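Local coordinates for protein polyhedrin (PDB 5A99) that forms the crystalline matrix of cypovirus polyhedra, the microcrystals that occlude virus particles, at residues 40-45 with 105-110; 73-78 with 219-224. One frame throughout, in Å; residues are numbered along the deposited sequence.

Interaction 1. Residues 40-45 with 105-110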
loop_
_atom_site.group_PDB
_atom_site.type_symbol
_atom_site.label_atom_id
_atom_site.label_comp_id
_atom_site.label_asym_id
_atom_site.label_seq_id
_atom_site.Cartn_x
_atom_site.Cartn_y
_atom_site.Cartn_z
ATOM N N TYR A 40 -18.373 -13.824 2.689
ATOM C CA TYR A 40 -19.346 -14.752 2.154
ATOM C C TYR A 40 -20.280 -14.000 1.235
ATOM O O TYR A 40 -21.004 -13.097 1.653
ATOM C CB TYR A 40 -20.092 -15.440 3.291
ATOM C CG TYR A 40 -19.139 -16.087 4.267
ATOM C CD1 TYR A 40 -18.644 -17.370 4.046
ATOM C CD2 TYR A 40 -18.701 -15.397 5.388
ATOM C CE1 TYR A 40 -17.756 -17.954 4.935
ATOM C CE2 TYR A 40 -17.821 -15.970 6.277
ATOM C CZ TYR A 40 -17.349 -17.244 6.045
ATOM O OH TYR A 40 -16.467 -17.810 6.930
ATOM N N MET A 41 -20.244 -14.379 -0.031
ATOM C CA MET A 41 -20.905 -13.612 -1.067
ATOM C C MET A 41 -22.335 -14.120 -1.288
ATOM O O MET A 41 -22.770 -15.121 -0.700
ATOM C CB MET A 41 -20.073 -13.660 -2.361
ATOM C CG MET A 41 -18.572 -13.334 -2.183
ATOM S SD MET A 41 -18.126 -11.840 -1.250
ATOM C CE MET A 41 -18.706 -10.588 -2.386
ATOM N N LYS A 42 -23.068 -13.415 -2.132
ATOM C CA LYS A 42 -24.493 -13.662 -2.311
ATOM C C LYS A 42 -24.766 -14.964 -3.081
ATOM O O LYS A 42 -25.880 -15.495 -3.050
ATOM C CB LYS A 42 -25.135 -12.445 -2.985
ATOM C CG LYS A 42 -25.100 -11.216 -2.088
ATOM C CD LYS A 42 -25.746 -9.974 -2.693
ATOM C CE LYS A 42 -25.960 -8.912 -1.608
ATOM N NZ LYS A 42 -26.599 -7.670 -2.080
ATOM N N ASP A 43 -23.740 -15.505 -3.735
ATOM C CA ASP A 43 -23.882 -16.796 -4.414
ATOM C C ASP A 43 -23.329 -17.945 -3.568
ATOM O O ASP A 43 -23.179 -19.083 -4.042
ATOM C CB ASP A 43 -23.214 -16.755 -5.794
ATOM C CG ASP A 43 -21.719 -16.457 -5.730
ATOM O OD1 ASP A 43 -21.174 -16.212 -4.625
ATOM O OD2 ASP A 43 -21.087 -16.442 -6.810
ATOM N N SER A 44 -23.027 -17.614 -2.314
ATOM C CA SER A 44 -22.411 -18.527 -1.348
ATOM C C SER A 44 -20.945 -18.830 -1.602
ATOM O O SER A 44 -20.339 -19.606 -0.856
ATOM C CB SER A 44 -23.194 -19.835 -1.225
ATOM O OG SER A 44 -24.417 -19.605 -0.564
ATOM N N SER A 45 -20.368 -18.215 -2.631
ATOM C CA SER A 45 -18.931 -18.320 -2.851
ATOM C C SER A 45 -18.209 -17.518 -1.766
ATOM O O SER A 45 -18.809 -16.654 -1.117
ATOM C CB SER A 45 -18.543 -17.848 -4.264
ATOM O OG SER A 45 -18.542 -16.433 -4.392
ATOM N N MET A 105 -25.282 -7.053 -6.343
ATOM C CA MET A 105 -25.044 -8.486 -6.409
ATOM C C MET A 105 -23.595 -8.784 -6.047
ATOM O O MET A 105 -23.270 -9.887 -5.614
ATOM C CB MET A 105 -25.333 -8.999 -7.814
ATOM C CG MET A 105 -26.784 -8.940 -8.201
ATOM S SD MET A 105 -27.860 -9.589 -6.900
ATOM C CE MET A 105 -29.413 -9.674 -7.794
ATOM N N ASN A 106 -22.732 -7.781 -6.208
ATOM C CA ASN A 106 -21.299 -7.952 -5.981
ATOM C C ASN A 106 -20.910 -7.831 -4.515
ATOM O O ASN A 106 -19.764 -8.082 -4.161
ATOM C CB ASN A 106 -20.491 -6.938 -6.821
ATOM C CG ASN A 106 -20.913 -5.484 -6.566
ATOM O OD1 ASN A 106 -22.031 -5.218 -6.118
ATOM N ND2 ASN A 106 -20.019 -4.541 -6.872
ATOM N N GLU A 107 -21.857 -7.440 -3.671
ATOM C CA GLU A 107 -21.563 -7.158 -2.265
ATOM C C GLU A 107 -21.674 -8.392 -1.373
ATOM O O GLU A 107 -22.524 -9.247 -1.593
ATOM C CB GLU A 107 -22.516 -6.085 -1.738
ATOM C CG GLU A 107 -22.383 -4.720 -2.414
ATOM C CD GLU A 107 -23.254 -3.682 -1.742
ATOM O OE1 GLU A 107 -24.484 -3.736 -1.922
ATOM O OE2 GLU A 107 -22.716 -2.827 -1.010
ATOM N N PRO A 108 -20.824 -8.463 -0.339
ATOM C CA PRO A 108 -20.777 -9.596 0.588
ATOM C C PRO A 108 -21.985 -9.599 1.519
ATOM O O PRO A 108 -22.523 -8.545 1.865
ATOM C CB PRO A 108 -19.482 -9.348 1.374
ATOM C CG PRO A 108 -19.328 -7.858 1.367
ATOM C CD PRO A 108 -19.873 -7.401 0.036
ATOM N N VAL A 109 -22.412 -10.792 1.907
ATOM C CA VAL A 109 -23.515 -10.948 2.834
ATOM C C VAL A 109 -23.036 -10.837 4.275
ATOM O O VAL A 109 -23.710 -10.274 5.138
ATOM C CB VAL A 109 -24.175 -12.325 2.637
ATOM C CG1 VAL A 109 -25.347 -12.497 3.592
ATOM C CG2 VAL A 109 -24.622 -12.481 1.207
ATOM N N SER A 110 -21.855 -11.381 4.532
ATOM C CA SER A 110 -21.356 -11.459 5.889
ATOM C C SER A 110 -19.870 -11.738 5.826
ATOM O O SER A 110 -19.298 -11.906 4.735
ATOM C CB SER A 110 -22.073 -12.562 6.670
ATOM O OG SER A 110 -21.698 -13.838 6.170
HETATM O O HOH W 1 -22.113 -11.068 -3.623
HETATM O O HOH W 2 -25.668 -5.719 0.061
#
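A classic beta bulge joins Tyr40 to Val109 and Ser110, where strand 110-116 begins to pair with the end of strand 33-40. Tyr40 N donates to Ser110 O at 3.0 Å, with an N-H...O angle of 163°. Val109 N returns a short bond of 2.7 Å to Tyr40 O. Ser110 N also points to Tyr40 O, but that bond is weak at 3.5 Å. One carbonyl thus faces two successive amides. Ser110 OG lies 3.5 Å from Tyr40 CD2 and meets the ring obliquely.

Beyond the bulge the chain of Met41 is bent at chi2 (-49°) and chi3 (-68°). Its CE comes to 3.2 Å from Asn106 O, while SD lies against Pro108 CB. Lys42 is extended beyond CG and runs past Glu107 O, its CG 3.3 Å from that oxygen and also touching Val109 CG2. Two waters bridge the segments. One accepts from Lys42 N and donates to both Met105 O and Glu107 O. The other links Lys42 NZ to Glu107 OE1, which are 4.5 Å apart, too far for a direct salt bridge. Lys42 NZ also bonds Gly104 O, and Glu107 OE2 bonds His182 and Trp63.

Residues 41-44 form the type I turn before strand 46-53. Glu107 packs on Leu91 of helix 81-92, and Pro108 on Phe174, just after strand 164-173.

Interaction 2. Residues 73-78 with 219-224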
loop_
_atom_site.group_PDB
_atom_site.type_symbol
_atom_site.label_atom_id
_atom_site.label_comp_id
_atom_site.label_asym_id
_atom_site.label_seq_id
_atom_site.Cartn_x
_atom_site.Cartn_y
_atom_site.Cartn_z
ATOM N N ILE A 73 -9.799 -9.801 -8.024
ATOM C CA ILE A 73 -10.562 -10.984 -8.454
ATOM C C ILE A 73 -11.697 -10.555 -9.381
ATOM O O ILE A 73 -12.816 -10.255 -8.943
ATOM C CB ILE A 73 -11.164 -11.755 -7.252
ATOM C CG1 ILE A 73 -10.071 -12.128 -6.249
ATOM C CG2 ILE A 73 -11.907 -13.007 -7.721
ATOM C CD1 ILE A 73 -9.111 -13.207 -6.740
ATOM N N ASN A 74 -11.390 -10.524 -10.670
ATOM C CA ASN A 74 -12.315 -10.058 -11.694
ATOM C C ASN A 74 -12.830 -11.242 -12.524
ATOM O O ASN A 74 -12.595 -11.317 -13.729
ATOM C CB ASN A 74 -11.590 -9.044 -12.579
ATOM C CG ASN A 74 -12.534 -8.112 -13.301
ATOM O OD1 ASN A 74 -13.652 -7.857 -12.847
ATOM N ND2 ASN A 74 -12.087 -7.594 -14.439
ATOM N N ASP A 75 -13.519 -12.173 -11.868
ATOM C CA ASP A 75 -13.931 -13.412 -12.527
ATOM C C ASP A 75 -15.450 -13.546 -12.675
ATOM O O ASP A 75 -15.946 -14.606 -13.050
ATOM C CB ASP A 75 -13.344 -14.641 -11.813
ATOM C CG ASP A 75 -13.660 -14.673 -10.328
ATOM O OD1 ASP A 75 -14.695 -14.096 -9.918
ATOM O OD2 ASP A 75 -12.875 -15.289 -9.568
ATOM N N GLU A 76 -16.179 -12.473 -12.377
ATOM C CA GLU A 76 -17.608 -12.407 -12.661
ATOM C C GLU A 76 -17.932 -11.061 -13.337
ATOM O O GLU A 76 -17.108 -10.135 -13.330
ATOM C CB GLU A 76 -18.425 -12.561 -11.371
ATOM C CG GLU A 76 -18.131 -13.838 -10.543
ATOM C CD GLU A 76 -18.843 -15.088 -11.069
ATOM O OE1 GLU A 76 -19.530 -14.998 -12.110
ATOM O OE2 GLU A 76 -18.718 -16.163 -10.442
ATOM N N LYS A 77 -19.107 -10.967 -13.954
ATOM C CA LYS A 77 -19.630 -9.677 -14.417
ATOM C C LYS A 77 -21.131 -9.579 -14.171
ATOM O O LYS A 77 -21.911 -10.351 -14.730
ATOM C CB LYS A 77 -19.344 -9.447 -15.902
ATOM C CG LYS A 77 -19.787 -8.068 -16.388
ATOM C CD LYS A 77 -19.220 -7.723 -17.767
ATOM C CE LYS A 77 -19.605 -6.306 -18.205
ATOM N NZ LYS A 77 -21.074 -6.134 -18.439
ATOM N N TYR A 78 -21.525 -8.614 -13.341
ATOM C CA TYR A 78 -22.931 -8.398 -12.998
ATOM C C TYR A 78 -23.442 -7.032 -13.465
ATOM O O TYR A 78 -24.645 -6.846 -13.615
ATOM C CB TYR A 78 -23.131 -8.519 -11.479
ATOM C CG TYR A 78 -22.613 -9.816 -10.898
ATOM C CD1 TYR A 78 -22.868 -11.026 -11.527
ATOM C CD2 TYR A 78 -21.854 -9.829 -9.734
ATOM C CE1 TYR A 78 -22.396 -12.212 -11.013
ATOM C CE2 TYR A 78 -21.371 -11.017 -9.211
ATOM C CZ TYR A 78 -21.644 -12.207 -9.861
ATOM O OH TYR A 78 -21.162 -13.401 -9.367
ATOM N N TYR A 219 -5.390 -12.756 -2.217
ATOM C CA TYR A 219 -6.809 -12.804 -2.565
ATOM C C TYR A 219 -7.138 -14.153 -3.186
ATOM O O TYR A 219 -6.433 -14.610 -4.085
ATOM C CB TYR A 219 -7.137 -11.704 -3.579
ATOM C CG TYR A 219 -7.562 -10.365 -3.003
ATOM C CD1 TYR A 219 -6.646 -9.526 -2.384
ATOM C CD2 TYR A 219 -8.875 -9.926 -3.121
ATOM C CE1 TYR A 219 -7.033 -8.287 -1.871
ATOM C CE2 TYR A 219 -9.274 -8.694 -2.611
ATOM C CZ TYR A 219 -8.350 -7.877 -1.989
ATOM O OH TYR A 219 -8.755 -6.652 -1.488
ATOM N N ALA A 220 -8.212 -14.782 -2.730
ATOM C CA ALA A 220 -8.641 -16.081 -3.259
ATOM C C ALA A 220 -10.153 -16.138 -3.377
ATOM O O ALA A 220 -10.864 -15.547 -2.571
ATOM C CB ALA A 220 -8.154 -17.220 -2.374
ATOM N N HIS A 221 -10.627 -16.877 -4.376
ATOM C CA HIS A 221 -12.051 -17.059 -4.627
ATOM C C HIS A 221 -12.373 -18.556 -4.654
ATOM O O HIS A 221 -11.789 -19.316 -5.435
ATOM C CB HIS A 221 -12.418 -16.384 -5.955
ATOM C CG HIS A 221 -13.890 -16.338 -6.238
ATOM N ND1 HIS A 221 -14.845 -16.588 -5.281
ATOM C CD2 HIS A 221 -14.563 -16.057 -7.380
ATOM C CE1 HIS A 221 -16.047 -16.477 -5.822
ATOM N NE2 HIS A 221 -15.902 -16.154 -7.093
ATOM N N TYR A 222 -13.285 -18.979 -3.781
ATOM C CA TYR A 222 -13.664 -20.393 -3.674
ATOM C C TYR A 222 -15.157 -20.601 -3.937
ATOM O O TYR A 222 -16.000 -19.792 -3.523
ATOM C CB TYR A 222 -13.264 -20.975 -2.304
ATOM C CG TYR A 222 -11.792 -21.312 -2.234
ATOM C CD1 TYR A 222 -11.300 -22.483 -2.812
ATOM C CD2 TYR A 222 -10.884 -20.439 -1.642
ATOM C CE1 TYR A 222 -9.947 -22.788 -2.784
ATOM C CE2 TYR A 222 -9.515 -20.740 -1.607
ATOM C CZ TYR A 222 -9.060 -21.916 -2.179
ATOM O OH TYR A 222 -7.717 -22.236 -2.152
ATOM N N ASP A 223 -15.459 -21.695 -4.638
ATOM C CA ASP A 223 -16.827 -22.075 -5.015
ATOM C C ASP A 223 -17.829 -21.902 -3.858
ATOM O O ASP A 223 -18.889 -21.274 -4.018
ATOM C CB ASP A 223 -16.840 -23.537 -5.486
ATOM C CG ASP A 223 -16.104 -23.752 -6.798
ATOM O OD1 ASP A 223 -15.440 -22.816 -7.294
ATOM O OD2 ASP A 223 -16.189 -24.882 -7.335
ATOM N N ASP A 224 -17.497 -22.497 -2.714
ATOM C CA ASP A 224 -18.236 -22.293 -1.468
ATOM C C ASP A 224 -17.336 -22.656 -0.298
ATOM O O ASP A 224 -16.155 -22.939 -0.484
ATOM C CB ASP A 224 -19.549 -23.085 -1.423
ATOM C CG ASP A 224 -19.344 -24.598 -1.263
ATOM O OD1 ASP A 224 -18.222 -25.065 -0.959
ATOM O OD2 ASP A 224 -20.343 -25.332 -1.437
#
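Ile73 and Asp75 pack against Tyr219 and His221 on strand 218-222, an outermost strand of the chain's six-stranded antiparallel sheet. The loop 73-78 precedes helix 81-92. The contact is made mainly by side chains.

Ile73 supplies the apolar part and uses both of its branches. CG1 sits beside the backbone N (chi1 -55°) and reaches Tyr219, 4.0 Å from CB, with CD2 of the ring equally near. The approach to this ring is oblique. CD1 also comes near Tyr219 CB and Tyr219 O. The other branch, CG2, meets His221 CB at 3.8 Å, and its approach to the imidazole is again oblique. Ile73 therefore spans two residues that point to the same side of the strand. Gln47 of strand 46-53 touches both Ile73 and Tyr219, and Tyr219 OH bonds Gln65 O.

The CB bond of His221 points toward the loop, with CG anti to the backbone N (chi1 -172°). ND1 bonds Leu46 O on the neighbouring strand. This bond would help fix the rotation of the ring. Asp75 stands at the ring edge, its CG in the imidazole plane. Its carboxylate is turned 33° from that plane. The two groups are modelled very close together, so the exact spacing of acid and ring is doubtful. Asp75 OD1 is buried and has no partner in the model.

Arg85 of a second subunit packs on His221 and makes long, weak ion pairs with Asp75 and Glu76. Near the imidazole plane, Glu76 OE2 approaches the ring edge, 4.4 Å from His221 NE2.

Interactions 1 and 2 lie with their centres about 10 Å apart, on the same side of the chain's centre. Their segments alternate along the sequence. Strand 46-53 connects them: it follows the turn of interaction 1 and pairs with strand 218-222 of interaction 2. The two contacts also touch directly. Ser45 CB lies 3.3 Å from Tyr222 O, and Ser44 O is 3.6 Å from Asp224 CB. The two differ in their surroundings. No other chain of the assembly touches the segments of interaction 1, whereas a second subunit borders interaction 2. Interaction 2 thus adjoins an interface between copies of the protein.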